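Nicastrin (PDB 4R12) is probably an essential subunit of the gamma-secretase complex, which cleaves membrane proteins such as Notch receptors within the membrane. Local coordinates at residues A[45-56]-A[65-76]. Numbering follows the deposited sequence.
With NAG (2-acetamido-2-deoxy-beta-D-glucopyranose), chain C; NAG (2-acetamido-2-deoxy-beta-D-glucopyranose), chain B.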
# COMPACT_ATOMS: atom_id res chain seq x y z
N GLY A 45 -14.23 -12.74 -27.22
CA GLY A 45 -15.67 -12.73 -27.39
C GLY A 45 -16.19 -11.43 -27.96
O GLY A 45 -15.43 -10.48 -28.18
N ILE A 46 -17.49 -11.39 -28.22
CA ILE A 46 -18.15 -10.19 -28.71
C ILE A 46 -18.31 -9.18 -27.55
O ILE A 46 -18.67 -9.56 -26.43
CB ILE A 46 -19.53 -10.53 -29.33
CG1 ILE A 46 -20.15 -9.32 -30.02
CG2 ILE A 46 -20.48 -11.11 -28.29
CD1 ILE A 46 -19.52 -8.99 -31.34
N LEU A 47 -18.02 -7.91 -27.82
CA LEU A 47 -18.19 -6.88 -26.79
C LEU A 47 -19.67 -6.59 -26.56
O LEU A 47 -20.42 -6.34 -27.50
CB LEU A 47 -17.46 -5.60 -27.19
CG LEU A 47 -15.93 -5.66 -27.29
CD1 LEU A 47 -15.38 -4.32 -27.73
CD2 LEU A 47 -15.33 -6.08 -25.97
N TYR A 48 -20.09 -6.66 -25.30
CA TYR A 48 -21.46 -6.31 -24.93
C TYR A 48 -21.44 -5.31 -23.78
O TYR A 48 -20.89 -5.60 -22.72
CB TYR A 48 -22.26 -7.56 -24.53
CG TYR A 48 -23.67 -7.25 -24.06
CD1 TYR A 48 -23.93 -6.89 -22.74
CD2 TYR A 48 -24.74 -7.31 -24.95
CE1 TYR A 48 -25.21 -6.60 -22.32
CE2 TYR A 48 -26.03 -7.03 -24.53
CZ TYR A 48 -26.26 -6.67 -23.22
OH TYR A 48 -27.54 -6.39 -22.80
N LEU A 49 -22.04 -4.14 -23.99
CA LEU A 49 -21.98 -3.04 -23.02
C LEU A 49 -23.15 -3.01 -22.05
O LEU A 49 -24.31 -2.97 -22.45
CB LEU A 49 -21.90 -1.70 -23.76
CG LEU A 49 -22.01 -0.44 -22.89
CD1 LEU A 49 -20.79 -0.30 -21.99
CD2 LEU A 49 -22.18 0.78 -23.77
N ILE A 50 -22.83 -3.02 -20.76
CA ILE A 50 -23.82 -2.75 -19.73
C ILE A 50 -23.53 -1.37 -19.14
O ILE A 50 -22.51 -1.19 -18.48
CB ILE A 50 -23.80 -3.81 -18.63
CG1 ILE A 50 -24.23 -5.17 -19.18
CG2 ILE A 50 -24.72 -3.40 -17.48
CD1 ILE A 50 -24.35 -6.24 -18.12
N ASP A 51 -24.42 -0.41 -19.39
CA ASP A 51 -24.24 0.96 -18.91
C ASP A 51 -25.54 1.54 -18.34
O ASP A 51 -25.60 2.70 -17.94
CB ASP A 51 -23.71 1.86 -20.04
CG ASP A 51 -24.71 2.05 -21.18
OD1 ASP A 51 -25.73 1.33 -21.22
OD2 ASP A 51 -24.46 2.91 -22.05
N ASP A 52 -26.58 0.72 -18.31
CA ASP A 52 -27.85 1.09 -17.69
C ASP A 52 -28.66 -0.16 -17.34
O ASP A 52 -28.29 -1.27 -17.74
CB ASP A 52 -28.67 2.02 -18.59
CG ASP A 52 -28.82 1.50 -20.02
OD1 ASP A 52 -28.95 0.27 -20.22
OD2 ASP A 52 -28.82 2.33 -20.95
N ASP A 53 -29.74 0.03 -16.60
CA ASP A 53 -30.58 -1.08 -16.16
C ASP A 53 -31.12 -1.85 -17.36
O ASP A 53 -31.29 -3.07 -17.30
CB ASP A 53 -31.74 -0.57 -15.29
CG ASP A 53 -31.34 -0.40 -13.84
OD1 ASP A 53 -30.14 -0.54 -13.53
OD2 ASP A 53 -32.23 -0.13 -12.99
N GLU A 54 -31.36 -1.13 -18.45
CA GLU A 54 -31.90 -1.74 -19.66
C GLU A 54 -30.94 -2.75 -20.24
O GLU A 54 -31.31 -3.89 -20.50
CB GLU A 54 -32.25 -0.68 -20.71
CG GLU A 54 -32.67 -1.30 -22.05
CD GLU A 54 -33.03 -0.27 -23.12
OE1 GLU A 54 -32.16 0.55 -23.49
OE2 GLU A 54 -34.18 -0.30 -23.59
N SER A 55 -29.70 -2.32 -20.48
CA SER A 55 -28.70 -3.21 -21.07
C SER A 55 -28.32 -4.30 -20.09
O SER A 55 -27.95 -5.41 -20.49
CB SER A 55 -27.47 -2.43 -21.54
OG SER A 55 -26.95 -1.60 -20.52
N TYR A 56 -28.41 -4.00 -18.80
CA TYR A 56 -28.19 -5.01 -17.77
C TYR A 56 -29.21 -6.14 -17.92
O TYR A 56 -28.84 -7.31 -18.09
CB TYR A 56 -28.27 -4.40 -16.36
CG TYR A 56 -27.89 -5.40 -15.29
CD1 TYR A 56 -28.83 -6.26 -14.75
CD2 TYR A 56 -26.57 -5.51 -14.85
CE1 TYR A 56 -28.49 -7.19 -13.80
CE2 TYR A 56 -26.22 -6.44 -13.90
CZ TYR A 56 -27.18 -7.28 -13.38
OH TYR A 56 -26.85 -8.21 -12.42
N GLN A 65 -24.61 -14.63 -29.72
CA GLN A 65 -23.26 -15.17 -29.71
C GLN A 65 -23.04 -16.05 -28.48
O GLN A 65 -23.64 -15.84 -27.43
CB GLN A 65 -22.25 -14.02 -29.73
CG GLN A 65 -20.80 -14.45 -29.58
CD GLN A 65 -20.00 -14.10 -30.80
OE1 GLN A 65 -20.54 -13.97 -31.89
NE2 GLN A 65 -18.69 -13.93 -30.62
N LYS A 66 -22.17 -17.05 -28.63
CA LYS A 66 -21.70 -17.81 -27.48
C LYS A 66 -20.76 -16.93 -26.64
O LYS A 66 -21.11 -16.50 -25.55
CB LYS A 66 -20.99 -19.09 -27.94
CG LYS A 66 -20.40 -19.92 -26.80
CD LYS A 66 -19.52 -21.05 -27.32
CE LYS A 66 -20.34 -22.20 -27.89
NZ LYS A 66 -21.13 -22.92 -26.84
N ASP A 67 -19.58 -16.64 -27.17
CA ASP A 67 -18.53 -16.00 -26.38
C ASP A 67 -18.74 -14.49 -26.24
O ASP A 67 -18.74 -13.76 -27.23
CB ASP A 67 -17.17 -16.30 -27.00
CG ASP A 67 -16.91 -17.80 -27.13
OD1 ASP A 67 -17.40 -18.57 -26.27
OD2 ASP A 67 -16.22 -18.22 -28.10
N ILE A 68 -18.90 -14.03 -25.00
CA ILE A 68 -19.16 -12.61 -24.74
C ILE A 68 -18.14 -11.99 -23.78
O ILE A 68 -17.89 -12.53 -22.71
CB ILE A 68 -20.57 -12.41 -24.15
CG1 ILE A 68 -21.64 -12.95 -25.11
CG2 ILE A 68 -20.83 -10.94 -23.81
CD1 ILE A 68 -23.04 -12.99 -24.53
N ILE A 69 -17.55 -10.86 -24.19
CA ILE A 69 -16.79 -9.98 -23.29
C ILE A 69 -17.68 -8.82 -22.84
O ILE A 69 -17.99 -7.92 -23.63
CB ILE A 69 -15.53 -9.40 -23.96
CG1 ILE A 69 -14.62 -10.51 -24.49
CG2 ILE A 69 -14.77 -8.48 -22.97
CD1 ILE A 69 -14.19 -11.49 -23.43
N VAL A 70 -18.09 -8.84 -21.58
CA VAL A 70 -18.94 -7.79 -21.04
C VAL A 70 -18.13 -6.54 -20.72
O VAL A 70 -17.11 -6.59 -20.03
CB VAL A 70 -19.66 -8.26 -19.76
CG1 VAL A 70 -20.51 -7.13 -19.18
CG2 VAL A 70 -20.53 -9.47 -20.05
N VAL A 71 -18.60 -5.41 -21.24
CA VAL A 71 -18.01 -4.11 -20.94
C VAL A 71 -18.89 -3.41 -19.91
O VAL A 71 -20.08 -3.21 -20.15
CB VAL A 71 -17.88 -3.23 -22.20
CG1 VAL A 71 -17.22 -1.91 -21.85
CG2 VAL A 71 -17.09 -3.97 -23.27
N LEU A 72 -18.32 -3.07 -18.76
CA LEU A 72 -19.10 -2.50 -17.67
C LEU A 72 -18.80 -1.04 -17.42
O LEU A 72 -17.66 -0.67 -17.16
CB LEU A 72 -18.84 -3.28 -16.37
CG LEU A 72 -19.37 -4.71 -16.25
CD1 LEU A 72 -18.87 -5.33 -14.96
CD2 LEU A 72 -20.88 -4.70 -16.29
N ASP A 73 -19.84 -0.21 -17.47
CA ASP A 73 -19.78 1.09 -16.82
C ASP A 73 -19.54 0.78 -15.36
O ASP A 73 -20.11 -0.18 -14.83
CB ASP A 73 -21.07 1.88 -17.00
CG ASP A 73 -21.02 3.25 -16.32
OD1 ASP A 73 -21.23 3.31 -15.09
OD2 ASP A 73 -20.78 4.25 -17.03
N THR A 74 -18.70 1.56 -14.70
CA THR A 74 -18.25 1.14 -13.38
C THR A 74 -19.38 1.12 -12.34
O THR A 74 -19.25 0.45 -11.31
CB THR A 74 -17.10 2.02 -12.87
OG1 THR A 74 -16.56 1.45 -11.67
CG2 THR A 74 -17.56 3.45 -12.61
N ASN A 75 -20.48 1.83 -12.59
CA ASN A 75 -21.62 1.76 -11.68
C ASN A 75 -22.19 0.34 -11.59
O ASN A 75 -22.86 -0.02 -10.63
CB ASN A 75 -22.72 2.73 -12.09
CG ASN A 75 -22.65 4.05 -11.32
OD1 ASN A 75 -21.71 4.28 -10.55
ND2 ASN A 75 -23.64 4.91 -11.54
N TYR A 76 -21.89 -0.48 -12.60
CA TYR A 76 -22.35 -1.86 -12.62
C TYR A 76 -21.28 -2.88 -12.26
O TYR A 76 -21.51 -4.09 -12.34
CB TYR A 76 -22.95 -2.16 -14.00
CG TYR A 76 -24.26 -1.44 -14.16
CD1 TYR A 76 -24.29 -0.12 -14.60
CD2 TYR A 76 -25.45 -2.04 -13.80
CE1 TYR A 76 -25.49 0.57 -14.72
CE2 TYR A 76 -26.65 -1.37 -13.92
CZ TYR A 76 -26.67 -0.07 -14.37
OH TYR A 76 -27.87 0.59 -14.48
C1 NAG C . -24.05 -2.53 -7.22
C2 NAG C . -24.89 -1.73 -6.24
C3 NAG C . -26.34 -1.67 -6.63
C4 NAG C . -26.54 -1.22 -8.04
C5 NAG C . -25.70 -2.11 -8.95
C6 NAG C . -25.73 -1.75 -10.41
C7 NAG C . -23.83 -2.03 -4.14
C8 NAG C . -23.69 -2.90 -2.94
N2 NAG C . -24.81 -2.30 -4.95
O3 NAG C . -26.97 -0.78 -5.73
O4 NAG C . -27.91 -1.40 -8.28
O5 NAG C . -24.34 -2.14 -8.54
O6 NAG C . -25.77 -0.37 -10.66
O7 NAG C . -23.06 -1.14 -4.34
C1 NAG B . -28.62 -0.27 -8.81
C2 NAG B . -29.96 -0.69 -9.39
C3 NAG B . -30.67 0.54 -9.87
C4 NAG B . -30.86 1.56 -8.79
C5 NAG B . -29.52 1.83 -8.15
C6 NAG B . -29.79 2.65 -6.91
C7 NAG B . -29.98 -2.87 -10.44
C8 NAG B . -29.88 -3.61 -11.72
N2 NAG B . -29.88 -1.56 -10.53
O3 NAG B . -31.94 0.24 -10.41
O4 NAG B . -31.22 2.74 -9.46
O5 NAG B . -28.87 0.64 -7.78
O6 NAG B . -30.34 1.80 -5.92
O7 NAG B . -30.14 -3.44 -9.40
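Q65 bends at chi2 and lays CG against I46 CG2 at 3.6 Å. D67 O takes the amide of I46, the first of six backbone hydrogen bonds between the two segments. I68 sits beside I46 and Y48; its CG2 touches Y48 CB at 3.7 Å. I69 turns to the other face, where CG1 passes close to G45 and CG2 meets L47 CD2. V71 shares the face of I69, against which helix 148-160 packs; its CG1 meets L49 CD1 and its CG2 meets L47 CD2. These are the parallel strands of a beta-alpha-beta unit in the nicastrin small lobe, linked through helix 53-57. L72 CD2 reaches I50 CB at 3.8 Å. D73 N closes the pairing on I50 O, while D73 OD1 forms an Asx turn with N75 N and OD2 pairs with R155. N75 O accepts from O6 of the chain C N-acetylglucosamine, part of a glycan attached to the protein. Y76 has CG anti to its carbonyl carbon (chi1 -71°), which sends the ring over I50 CG2, a CH-pi contact 4.2 Å from the centroid. O6 of that sugar lies over the opposite face, toward the rim. Y76 OH donates to D53 OD1 at 2.7 Å, from above the carboxylate plane. With an alanine here, I50 CG2 would probably lose its CH-pi partner and D53 OD1 its phenolic donor, leaving the carboxylate to N2 and O3 of the next N-acetylglucosamine, chain B.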